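Local coordinates for protein enolase (alpha proteobacterium BAL199, PDB 3UGV) that probably acts as a magnesium-dependent lyase or related enzyme of the enolase superfamily, its exact substrate not being established, at residues 252-255 with 261-264; 58-63 with 377-382; 113-118 with 122-127; 42-47 with 178-183. One frame throughout, in Å; residues are numbered along the deposited sequence.

Contact 1. Residues 252-255 with 261-264; sequences EPVV and GYAQ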
loop_
_atom_site.group_PDB
_atom_site.type_symbol
_atom_site.label_atom_id
_atom_site.label_comp_id
_atom_site.label_asym_id
_atom_site.label_seq_id
_atom_site.Cartn_x
_atom_site.Cartn_y
_atom_site.Cartn_z
ATOM N N GLU F 252 19.015 -18.276 4.016
ATOM C CA GLU F 252 17.872 -19.111 4.450
ATOM C C GLU F 252 17.805 -19.441 5.936
ATOM O O GLU F 252 17.965 -20.606 6.336
ATOM C CB GLU F 252 17.801 -20.409 3.634
ATOM C CG GLU F 252 17.358 -20.207 2.194
ATOM C CD GLU F 252 17.086 -21.513 1.455
ATOM O OE1 GLU F 252 17.822 -22.505 1.685
ATOM O OE2 GLU F 252 16.135 -21.538 0.634
ATOM N N PRO F 253 17.576 -18.426 6.772
ATOM C CA PRO F 253 17.527 -18.763 8.199
ATOM C C PRO F 253 16.297 -19.596 8.576
ATOM O O PRO F 253 16.380 -20.361 9.523
ATOM C CB PRO F 253 17.483 -17.389 8.890
ATOM C CG PRO F 253 17.166 -16.399 7.807
ATOM C CD PRO F 253 17.649 -16.978 6.528
ATOM N N VAL F 254 15.187 -19.441 7.853
ATOM C CA VAL F 254 13.936 -20.115 8.201
ATOM C C VAL F 254 13.403 -20.892 7.014
ATOM O O VAL F 254 13.990 -20.856 5.939
ATOM C CB VAL F 254 12.841 -19.128 8.696
ATOM C CG1 VAL F 254 13.343 -18.326 9.880
ATOM C CG2 VAL F 254 12.381 -18.204 7.571
ATOM N N VAL F 255 12.305 -21.613 7.217
ATOM C CA VAL F 255 11.759 -22.481 6.175
ATOM C C VAL F 255 11.386 -21.689 4.912
ATOM O O VAL F 255 10.795 -20.616 4.979
ATOM C CB VAL F 255 10.556 -23.304 6.680
ATOM C CG1 VAL F 255 9.397 -22.389 7.008
ATOM C CG2 VAL F 255 10.152 -24.316 5.633
ATOM N N GLY F 261 7.923 -13.941 7.039
ATOM C CA GLY F 261 9.070 -13.928 7.940
ATOM C C GLY F 261 10.321 -13.385 7.268
ATOM O O GLY F 261 11.070 -12.602 7.851
ATOM N N TYR F 262 10.546 -13.794 6.023
ATOM C CA TYR F 262 11.699 -13.313 5.275
ATOM C C TYR F 262 11.667 -11.795 5.106
ATOM O O TYR F 262 12.674 -11.132 5.349
ATOM C CB TYR F 262 11.811 -14.038 3.941
ATOM C CG TYR F 262 12.558 -15.350 4.055
ATOM C CD1 TYR F 262 13.808 -15.402 4.651
ATOM C CD2 TYR F 262 12.017 -16.529 3.574
ATOM C CE1 TYR F 262 14.505 -16.594 4.766
ATOM C CE2 TYR F 262 12.702 -17.726 3.684
ATOM C CZ TYR F 262 13.950 -17.750 4.286
ATOM O OH TYR F 262 14.648 -18.937 4.392
ATOM N N ALA F 263 10.508 -11.243 4.731
ATOM C CA ALA F 263 10.377 -9.794 4.618
ATOM C C ALA F 263 10.717 -9.079 5.930
ATOM O O ALA F 263 11.335 -8.026 5.897
ATOM C CB ALA F 263 8.970 -9.382 4.114
ATOM N N GLN F 264 10.324 -9.642 7.074
ATOM C CA GLN F 264 10.638 -9.034 8.377
ATOM C C GLN F 264 12.141 -9.032 8.660
ATOM O O GLN F 264 12.706 -8.028 9.109
ATOM C CB GLN F 264 9.923 -9.755 9.525
ATOM C CG GLN F 264 8.427 -9.594 9.538
ATOM C CD GLN F 264 7.998 -8.155 9.744
ATOM O OE1 GLN F 264 8.378 -7.524 10.731
ATOM N NE2 GLN F 264 7.207 -7.625 8.810
#
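Y262 reaches out from helix 259-268 and lays its ring across the loop 252-255, where nearly all of the contact is concentrated. Packing is dense round the phenol. CG2 of V254 sits over one ring face, 3.9 Å from the centroid and 19° off the normal, a CH-pi contact displaced toward the CZ side of the ring. P253 comes to the edge instead, its CD in the ring plane at 3.6 Å from Y262 CE1. With CG1 of V254 anti to the carbonyl carbon (chi1 -57°), it is the other methyl, CG2, that is presented to the ring.

The hydroxyl ends among backbone atoms: Y262 OH donates a weak hydrogen bond to V254 O at 2.6 Å, and E252 CA lies 3.2 Å from the same OH. The loop follows strand 249-251 of the parallel sheet in the enolase C-terminal barrel, so the tyrosine packs helix 259-268 against the C-terminal end of that strand, the end that carries the active site in this superfamily. E252 adjoins the metal ligand E251; its carboxylate is hydrogen-bonded through OE2 to N278, with a bound magnesium ion about 4 Å from the side chain. L273 and I275 of strand 273-275 also pack on Y262.

The looser side is at V255, partly exposed, whose CB is set away from the helix. Its carbonyl O comes obliquely to Y262 CE2 at 3.7 Å, while its side chain packs on Y120 of a second subunit.

Contact 2. Residues 58-63 with 377-382; sequences LILIDI and LDWDED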
loop_
_atom_site.group_PDB
_atom_site.type_symbol
_atom_site.label_atom_id
_atom_site.label_comp_id
_atom_site.label_asym_id
_atom_site.label_seq_id
_atom_site.Cartn_x
_atom_site.Cartn_y
_atom_site.Cartn_z
ATOM N N LEU F 58 23.720 -38.755 -7.466
ATOM C CA LEU F 58 23.671 -38.072 -8.759
ATOM C C LEU F 58 22.890 -38.922 -9.765
ATOM O O LEU F 58 23.049 -40.140 -9.811
ATOM C CB LEU F 58 25.078 -37.851 -9.317
ATOM C CG LEU F 58 26.087 -37.076 -8.486
ATOM C CD1 LEU F 58 27.490 -37.232 -9.057
ATOM C CD2 LEU F 58 25.706 -35.612 -8.401
ATOM N N ILE F 59 22.041 -38.288 -10.562
ATOM C CA ILE F 59 21.455 -38.971 -11.710
ATOM C C ILE F 59 22.160 -38.483 -12.977
ATOM O O ILE F 59 22.106 -37.298 -13.312
ATOM C CB ILE F 59 19.938 -38.735 -11.796
ATOM C CG1 ILE F 59 19.244 -39.359 -10.584
ATOM C CG2 ILE F 59 19.375 -39.306 -13.102
ATOM C CD1 ILE F 59 17.824 -38.873 -10.360
ATOM N N LEU F 60 22.858 -39.391 -13.650
ATOM C CA LEU F 60 23.543 -39.086 -14.906
ATOM C C LEU F 60 22.576 -39.247 -16.070
ATOM O O LEU F 60 21.916 -40.273 -16.200
ATOM C CB LEU F 60 24.744 -40.016 -15.107
ATOM C CG LEU F 60 26.102 -39.597 -14.535
ATOM C CD1 LEU F 60 26.036 -39.334 -13.058
ATOM C CD2 LEU F 60 27.155 -40.658 -14.818
ATOM N N ILE F 61 22.507 -38.237 -16.923
ATOM C CA ILE F 61 21.524 -38.212 -17.992
ATOM C C ILE F 61 22.191 -38.121 -19.354
ATOM O O ILE F 61 23.015 -37.239 -19.587
ATOM C CB ILE F 61 20.577 -37.014 -17.815
ATOM C CG1 ILE F 61 19.773 -37.187 -16.528
ATOM C CG2 ILE F 61 19.671 -36.841 -19.044
ATOM C CD1 ILE F 61 19.020 -35.956 -16.121
ATOM N N ASP F 62 21.826 -39.045 -20.243
ATOM C CA ASP F 62 22.364 -39.103 -21.602
ATOM C C ASP F 62 21.243 -39.063 -22.642
ATOM O O ASP F 62 20.349 -39.902 -22.634
ATOM C CB ASP F 62 23.170 -40.384 -21.800
ATOM C CG ASP F 62 24.598 -40.263 -21.312
ATOM O OD1 ASP F 62 25.429 -39.692 -22.054
ATOM O OD2 ASP F 62 24.892 -40.766 -20.204
ATOM N N ILE F 63 21.301 -38.082 -23.533
ATOM C CA ILE F 63 20.343 -37.951 -24.613
ATOM C C ILE F 63 20.970 -38.492 -25.886
ATOM O O ILE F 63 22.144 -38.233 -26.158
ATOM C CB ILE F 63 19.993 -36.476 -24.872
ATOM C CG1 ILE F 63 19.367 -35.847 -23.638
ATOM C CG2 ILE F 63 19.019 -36.360 -26.012
ATOM C CD1 ILE F 63 18.049 -36.451 -23.281
ATOM N N LEU F 377 30.952 -32.105 -20.781
ATOM C CA LEU F 377 30.994 -33.183 -19.795
ATOM C C LEU F 377 31.286 -34.516 -20.465
ATOM O O LEU F 377 30.680 -34.857 -21.482
ATOM C CB LEU F 377 29.670 -33.293 -19.024
ATOM C CG LEU F 377 29.190 -32.154 -18.125
ATOM C CD1 LEU F 377 27.967 -32.617 -17.381
ATOM C CD2 LEU F 377 30.263 -31.720 -17.147
ATOM N N ASP F 378 32.210 -35.275 -19.886
ATOM C CA ASP F 378 32.439 -36.651 -20.313
ATOM C C ASP F 378 32.561 -37.541 -19.078
ATOM O O ASP F 378 33.380 -37.283 -18.182
ATOM C CB ASP F 378 33.681 -36.744 -21.201
ATOM C CG ASP F 378 33.616 -35.798 -22.389
ATOM O OD1 ASP F 378 34.310 -34.759 -22.367
ATOM O OD2 ASP F 378 32.857 -36.080 -23.338
ATOM N N TRP F 379 31.723 -38.569 -19.009
ATOM C CA TRP F 379 31.648 -39.367 -17.798
ATOM C C TRP F 379 32.918 -40.191 -17.597
ATOM O O TRP F 379 33.517 -40.675 -18.557
ATOM C CB TRP F 379 30.441 -40.303 -17.823
ATOM C CG TRP F 379 29.105 -39.672 -18.100
ATOM C CD1 TRP F 379 28.173 -40.115 -18.988
ATOM C CD2 TRP F 379 28.536 -38.514 -17.468
ATOM N NE1 TRP F 379 27.067 -39.304 -18.963
ATOM C CE2 TRP F 379 27.260 -38.314 -18.038
ATOM C CE3 TRP F 379 28.983 -37.626 -16.489
ATOM C CZ2 TRP F 379 26.422 -37.258 -17.661
ATOM C CZ3 TRP F 379 28.146 -36.575 -16.111
ATOM C CH2 TRP F 379 26.883 -36.402 -16.702
ATOM N N ASP F 380 33.328 -40.341 -16.342
ATOM C CA ASP F 380 34.371 -41.293 -15.988
ATOM C C ASP F 380 33.713 -42.643 -15.707
ATOM O O ASP F 380 33.358 -42.950 -14.564
ATOM C CB ASP F 380 35.152 -40.807 -14.770
ATOM C CG ASP F 380 36.333 -41.697 -14.441
ATOM O OD1 ASP F 380 36.184 -42.935 -14.525
ATOM O OD2 ASP F 380 37.408 -41.155 -14.102
ATOM N N GLU F 381 33.550 -43.437 -16.764
ATOM C CA GLU F 381 32.762 -44.668 -16.708
ATOM C C GLU F 381 33.258 -45.728 -15.712
ATOM O O GLU F 381 32.475 -46.565 -15.270
ATOM C CB GLU F 381 32.587 -45.261 -18.108
ATOM C CG GLU F 381 31.716 -44.407 -19.032
ATOM C CD GLU F 381 30.245 -44.408 -18.628
ATOM O OE1 GLU F 381 29.867 -45.179 -17.713
ATOM O OE2 GLU F 381 29.465 -43.635 -19.231
ATOM N N ASP F 382 34.539 -45.686 -15.351
ATOM C CA ASP F 382 35.056 -46.549 -14.283
ATOM C C ASP F 382 34.449 -46.167 -12.931
ATOM O O ASP F 382 33.810 -46.985 -12.256
ATOM C CB ASP F 382 36.584 -46.475 -14.204
ATOM C CG ASP F 382 37.261 -47.163 -15.373
ATOM O OD1 ASP F 382 36.632 -48.062 -15.982
ATOM O OD2 ASP F 382 38.424 -46.809 -15.678
#
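The indole of W379 receives L60 over one face, while the carboxylate of D62 and the carbonyl O of I61 lie at its edge, the latter beside CZ2. This joins the middle strand, 52-65, of the antiparallel sheet in the N-terminal domain of the mandelate racemase/muconate lactonizing enzyme family to the C-terminal part of the chain, just ahead of helix 381-387.

L60 CG stands almost exactly above the six-membered ring, 3.7 Å from its centroid and 2° off the normal, in a CH-pi contact. CD2 lies beside it, 3.7 Å from W379 CD2 at the fusion of the two rings, so the branched end of the leucine spans both. CG of L60 is anti to the carbonyl carbon (chi1 -89°), which lays the isobutyl group along the indole.

The hydrogen bond is made at the pyrrole edge. R36 of strand 30-47 touches W379 and also makes a salt bridge with E381; its ion pair with D62 is long and weak, but its positive charge probably eases the 5.5 Å approach of D62 OD2 to E381 OE2. D380 is the N-cap of helix 381-387, its OD1 accepting from V383 N and, weakly, from D382 N.

The carboxylate of D62 stands nearly upright to the indole plane, and W379 NE1 donates to D62 OD2 at 2.9 Å, on the syn side but tilted well out of the carboxylate plane, with an N-H...O angle of 144°.

Contact 3. Residues 113-118 with 122-127; sequences KSLHFV and GLSMIA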
loop_
_atom_site.group_PDB
_atom_site.type_symbol
_atom_site.label_atom_id
_atom_site.label_comp_id
_atom_site.label_asym_id
_atom_site.label_seq_id
_atom_site.Cartn_x
_atom_site.Cartn_y
_atom_site.Cartn_z
ATOM N N LYS F 113 3.713 -29.562 -18.836
ATOM C CA LYS F 113 2.288 -29.827 -19.059
ATOM C C LYS F 113 1.915 -31.264 -18.703
ATOM O O LYS F 113 0.843 -31.507 -18.155
ATOM C CB LYS F 113 1.878 -29.555 -20.509
ATOM C CG LYS F 113 1.680 -28.090 -20.878
ATOM C CD LYS F 113 1.097 -27.976 -22.299
ATOM C CE LYS F 113 1.226 -26.567 -22.889
ATOM N NZ LYS F 113 0.482 -25.518 -22.128
ATOM N N SER F 114 2.789 -32.219 -19.019
ATOM C CA SER F 114 2.467 -33.634 -18.797
ATOM C C SER F 114 2.240 -33.962 -17.314
ATOM O O SER F 114 1.525 -34.920 -16.985
ATOM C CB SER F 114 3.548 -34.552 -19.378
ATOM O OG SER F 114 4.714 -34.570 -18.560
ATOM N N LEU F 115 2.849 -33.168 -16.429
ATOM C CA LEU F 115 2.740 -33.398 -14.989
ATOM C C LEU F 115 2.023 -32.291 -14.190
ATOM O O LEU F 115 2.083 -32.287 -12.952
ATOM C CB LEU F 115 4.123 -33.670 -14.377
ATOM C CG LEU F 115 4.847 -34.979 -14.727
ATOM C CD1 LEU F 115 6.089 -35.129 -13.854
ATOM C CD2 LEU F 115 3.930 -36.191 -14.572
ATOM N N HIS F 116 1.334 -31.371 -14.871
ATOM C CA HIS F 116 0.727 -30.231 -14.169
ATOM C C HIS F 116 -0.306 -30.624 -13.089
ATOM O O HIS F 116 -0.474 -29.907 -12.109
ATOM C CB HIS F 116 0.150 -29.192 -15.149
ATOM C CG HIS F 116 -1.259 -29.468 -15.585
ATOM N ND1 HIS F 116 -1.570 -30.349 -16.599
ATOM C CD2 HIS F 116 -2.440 -28.959 -15.157
ATOM C CE1 HIS F 116 -2.881 -30.381 -16.770
ATOM N NE2 HIS F 116 -3.432 -29.547 -15.906
ATOM N N PHE F 117 -0.981 -31.755 -13.270
ATOM C CA PHE F 117 -1.965 -32.252 -12.305
ATOM C C PHE F 117 -1.320 -32.721 -11.003
ATOM O O PHE F 117 -1.978 -32.770 -9.965
ATOM C CB PHE F 117 -2.767 -33.416 -12.893
ATOM C CG PHE F 117 -3.868 -32.995 -13.824
ATOM C CD1 PHE F 117 -4.861 -32.127 -13.401
ATOM C CD2 PHE F 117 -3.927 -33.491 -15.118
ATOM C CE1 PHE F 117 -5.886 -31.749 -14.254
ATOM C CE2 PHE F 117 -4.947 -33.119 -15.974
ATOM C CZ PHE F 117 -5.930 -32.245 -15.540
ATOM N N VAL F 118 -0.046 -33.101 -11.059
ATOM C CA VAL F 118 0.678 -33.390 -9.831
ATOM C C VAL F 118 1.669 -32.269 -9.515
ATOM O O VAL F 118 2.698 -32.482 -8.872
ATOM C CB VAL F 118 1.344 -34.795 -9.815
ATOM C CG1 VAL F 118 0.275 -35.900 -9.839
ATOM C CG2 VAL F 118 2.323 -34.945 -10.958
ATOM N N GLY F 122 8.239 -28.950 -7.161
ATOM C CA GLY F 122 8.622 -30.232 -6.596
ATOM C C GLY F 122 9.160 -31.232 -7.603
ATOM O O GLY F 122 9.813 -30.854 -8.574
ATOM N N LEU F 123 8.881 -32.512 -7.370
ATOM C CA LEU F 123 9.433 -33.596 -8.190
ATOM C C LEU F 123 9.202 -33.430 -9.690
ATOM O O LEU F 123 10.065 -33.800 -10.479
ATOM C CB LEU F 123 8.916 -34.960 -7.719
ATOM C CG LEU F 123 9.395 -35.397 -6.328
ATOM C CD1 LEU F 123 8.484 -36.472 -5.725
ATOM C CD2 LEU F 123 10.851 -35.865 -6.370
ATOM N N SER F 124 8.049 -32.877 -10.074
ATOM C CA SER F 124 7.732 -32.640 -11.491
ATOM C C SER F 124 8.777 -31.730 -12.144
ATOM O O SER F 124 9.342 -32.051 -13.187
ATOM C CB SER F 124 6.350 -31.987 -11.655
ATOM O OG SER F 124 5.338 -32.658 -10.932
ATOM N N MET F 125 8.998 -30.582 -11.512
ATOM C CA MET F 125 9.953 -29.589 -11.960
ATOM C C MET F 125 11.352 -30.210 -12.091
ATOM O O MET F 125 12.072 -29.951 -13.056
ATOM C CB MET F 125 9.962 -28.413 -10.963
ATOM C CG MET F 125 10.939 -27.277 -11.291
ATOM S SD MET F 125 10.711 -26.681 -12.976
ATOM C CE MET F 125 10.346 -24.960 -12.658
ATOM N N ILE F 126 11.716 -31.046 -11.120
ATOM C CA ILE F 126 13.043 -31.653 -11.079
ATOM C C ILE F 126 13.333 -32.600 -12.253
ATOM O O ILE F 126 14.444 -32.602 -12.797
ATOM C CB ILE F 126 13.294 -32.353 -9.733
ATOM C CG1 ILE F 126 13.251 -31.316 -8.608
ATOM C CG2 ILE F 126 14.639 -33.054 -9.742
ATOM C CD1 ILE F 126 13.601 -31.857 -7.258
ATOM N N ALA F 127 12.345 -33.393 -12.654
ATOM C CA ALA F 127 12.542 -34.284 -13.786
ATOM C C ALA F 127 12.682 -33.457 -15.054
ATOM O O ALA F 127 13.591 -33.690 -15.856
ATOM C CB ALA F 127 11.406 -35.252 -13.915
HETATM O O HOH W 1 5.885 -32.400 -8.325
#
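Two torsions bring L115 and S124 together: chi1 of -69° sets L115 CG anti to its carbonyl carbon, and chi1 of -50° does the same for S124 OG, placing the hydroxyl beside the serine's own backbone N. The leucine then meets the serine at two levels. Its CB lies 3.8 Å from S124 OG, while CD1 reaches past the hydroxyl to within 3.8 Å of S124 CA, alongside the first turn of helix 123-142. V118 closes in from the other end of the bend, its CG2 also 3.8 Å from S124 OG.

V118 O lies 3.4 Å from S124 OG as well, but the hydroxyl's hydrogen bond is made just outside the two segments, with G119 O. No direct hydrogen bond links the segments; a water does so instead. It accepts from S124 N at 2.8 Å and donates to V118 O at 3.2 Å, tying the first-turn amide of S124 to the carbonyl of V118.

On the far side of the bend, H116 turns its ring back to K113, where ND1 donates to K113 O at 3.1 Å in a fairly straight bond of 163°. F117, also on that side, stacks with Y78 of a second subunit, and its carbonyl O receives R303 of that subunit.

G122 occupies the N-cap position with positive phi, and the whole forms the loop joining helices 104-114 and 123-142 of the N-terminal domain, closed by a water at the start of the second helix, at a subunit interface.

Contact 4. Residues 42-47 with 178-183; sequences LQRPVT and AVELKA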
loop_
_atom_site.group_PDB
_atom_site.type_symbol
_atom_site.label_atom_id
_atom_site.label_comp_id
_atom_site.label_asym_id
_atom_site.label_seq_id
_atom_site.Cartn_x
_atom_site.Cartn_y
_atom_site.Cartn_z
ATOM N N LEU F 42 31.171 -38.756 -0.138
ATOM C CA LEU F 42 31.739 -37.403 -0.060
ATOM C C LEU F 42 33.100 -37.358 0.644
ATOM O O LEU F 42 33.333 -38.079 1.616
ATOM C CB LEU F 42 30.775 -36.443 0.646
ATOM C CG LEU F 42 29.427 -36.133 -0.007
ATOM C CD1 LEU F 42 28.523 -35.404 0.997
ATOM C CD2 LEU F 42 29.620 -35.321 -1.280
ATOM N N GLN F 43 33.988 -36.499 0.151
ATOM C CA GLN F 43 35.290 -36.292 0.774
ATOM C C GLN F 43 35.120 -35.736 2.184
ATOM O O GLN F 43 35.713 -36.238 3.143
ATOM C CB GLN F 43 36.154 -35.345 -0.068
ATOM C CG GLN F 43 37.431 -34.905 0.642
ATOM C CD GLN F 43 38.407 -34.166 -0.267
ATOM O OE1 GLN F 43 38.132 -33.941 -1.446
ATOM N NE2 GLN F 43 39.561 -33.786 0.287
ATOM N N ARG F 44 34.308 -34.692 2.305
ATOM C CA ARG F 44 33.999 -34.121 3.609
ATOM C C ARG F 44 32.501 -34.298 3.868
ATOM O O ARG F 44 31.674 -33.664 3.211
ATOM C CB ARG F 44 34.391 -32.636 3.654
ATOM C CG ARG F 44 35.815 -32.347 3.186
ATOM C CD ARG F 44 36.091 -30.848 3.096
ATOM N NE ARG F 44 37.503 -30.564 2.847
ATOM C CZ ARG F 44 38.047 -30.433 1.637
ATOM N NH1 ARG F 44 37.306 -30.555 0.540
ATOM N NH2 ARG F 44 39.340 -30.179 1.522
ATOM N N PRO F 45 32.144 -35.172 4.821
ATOM C CA PRO F 45 30.722 -35.471 5.038
ATOM C C PRO F 45 29.915 -34.266 5.541
ATOM O O PRO F 45 30.378 -33.515 6.401
ATOM C CB PRO F 45 30.757 -36.580 6.098
ATOM C CG PRO F 45 32.049 -36.368 6.817
ATOM C CD PRO F 45 33.014 -35.896 5.762
ATOM N N VAL F 46 28.717 -34.091 4.987
ATOM C CA VAL F 46 27.771 -33.095 5.475
ATOM C C VAL F 46 27.527 -33.327 6.969
ATOM O O VAL F 46 27.054 -34.387 7.367
ATOM C CB VAL F 46 26.423 -33.182 4.718
ATOM C CG1 VAL F 46 25.420 -32.198 5.302
ATOM C CG2 VAL F 46 26.617 -32.957 3.210
ATOM N N THR F 47 27.870 -32.349 7.798
ATOM C CA THR F 47 27.681 -32.477 9.243
ATOM C C THR F 47 26.755 -31.378 9.761
ATOM O O THR F 47 27.196 -30.260 10.050
ATOM C CB THR F 47 29.026 -32.438 10.012
ATOM O OG1 THR F 47 29.870 -33.508 9.568
ATOM C CG2 THR F 47 28.797 -32.562 11.520
ATOM N N ALA F 178 39.077 -24.306 6.705
ATOM C CA ALA F 178 38.974 -23.083 5.917
ATOM C C ALA F 178 40.281 -22.787 5.151
ATOM O O ALA F 178 40.245 -22.400 3.972
ATOM C CB ALA F 178 38.585 -21.912 6.800
ATOM N N VAL F 179 41.425 -22.980 5.810
ATOM C CA VAL F 179 42.724 -22.794 5.149
ATOM C C VAL F 179 42.831 -23.702 3.911
ATOM O O VAL F 179 43.242 -23.249 2.843
ATOM C CB VAL F 179 43.940 -23.017 6.116
ATOM C CG1 VAL F 179 45.287 -22.838 5.378
ATOM C CG2 VAL F 179 43.869 -22.089 7.326
ATOM N N GLU F 180 42.453 -24.974 4.066
ATOM C CA GLU F 180 42.411 -25.934 2.954
ATOM C C GLU F 180 41.474 -25.457 1.841
ATOM O O GLU F 180 41.893 -25.318 0.694
ATOM C CB GLU F 180 41.918 -27.311 3.413
ATOM C CG GLU F 180 42.891 -28.211 4.171
ATOM C CD GLU F 180 42.217 -29.540 4.586
ATOM O OE1 GLU F 180 42.120 -30.466 3.745
ATOM O OE2 GLU F 180 41.762 -29.652 5.749
ATOM N N LEU F 181 40.204 -25.222 2.174
ATOM C CA LEU F 181 39.225 -24.813 1.164
ATOM C C LEU F 181 39.663 -23.566 0.400
ATOM O O LEU F 181 39.522 -23.507 -0.816
ATOM C CB LEU F 181 37.860 -24.561 1.783
ATOM C CG LEU F 181 37.240 -25.653 2.641
ATOM C CD1 LEU F 181 35.805 -25.265 2.945
ATOM C CD2 LEU F 181 37.315 -26.982 1.926
ATOM N N LYS F 182 40.205 -22.568 1.100
ATOM C CA LYS F 182 40.687 -21.378 0.392
ATOM C C LYS F 182 41.691 -21.768 -0.676
ATOM O O LYS F 182 41.583 -21.334 -1.817
ATOM C CB LYS F 182 41.326 -20.370 1.344
ATOM C CG LYS F 182 41.636 -19.022 0.701
ATOM C CD LYS F 182 42.077 -18.017 1.758
ATOM C CE LYS F 182 42.653 -16.731 1.159
ATOM N NZ LYS F 182 41.718 -16.048 0.215
ATOM N N ALA F 183 42.664 -22.590 -0.282
ATOM C CA ALA F 183 43.756 -23.020 -1.157
ATOM C C ALA F 183 43.286 -23.843 -2.346
ATOM O O ALA F 183 43.969 -23.892 -3.372
ATOM C CB ALA F 183 44.805 -23.805 -0.366
HETATM O O HOH W 2 39.003 -31.145 5.211
#
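The chain turns a corner at Q43 and R44 within strand 30-47, and its backbone stays well apart from helix 171-183, the closest CA atoms, those of R44 and L181, being 11.0 Å apart. Side chains make the contact. R44 is extended from CG to NE, with CG anti to the carbonyl carbon (chi1 -50°), and carries its guanidinium to the helix surface.

There L181 CD2 lies over the centre of one guanidinium face, 3.5 Å from R44 CZ. On the opposite face sits the amide of the neighbouring Q43, whose NE2 is displaced toward the rim, so the flat group is held between a methyl and an amide. E180 approaches at the edge: its OE1 is 3.6 Å from R44 NH2, a salt bridge at long range, with the carboxylate plane turned 59° from that of the guanidinium. The other carboxylate oxygen is engaged through water, which accepts from R44 NE at 2.9 Å and donates to E180 OE2 at 3.2 Å.

The contact joins the N-terminal domain to a helix of the C-terminal domain. L181 continues inward to L193 of strand 192-196 and to L166, whereas E180 is exposed at the surface.

E177 and E184 of the same region add long, weak ion pairs to R44. Three acidic side chains around one guanidinium would probably favour its charged state, while L181 and Q43 cover its two faces and water takes part at E180 OE2.

Overall arrangement
Contacts 2 and 4 both tie the antiparallel sheet of the N-terminal domain to C-terminal elements: they use the neighbouring strands 52-65 and 30-47, lie with centres 24 Å apart, and cross along the chain, since 42-47 and 58-63 precede both of their partners, 178-183 and 377-382. Contacts 1 and 3 are local, each closing a short loop within one domain. Contact 3, in the helices of the N-terminal domain, comes within about 6 Å of contact 2 at the nearest atoms. The domain-joining contacts 2 and 4 lie 37 and 27 Å between centres from contact 1, which is beside the magnesium site, while contacts 1 and 3 both adjoin a second subunit.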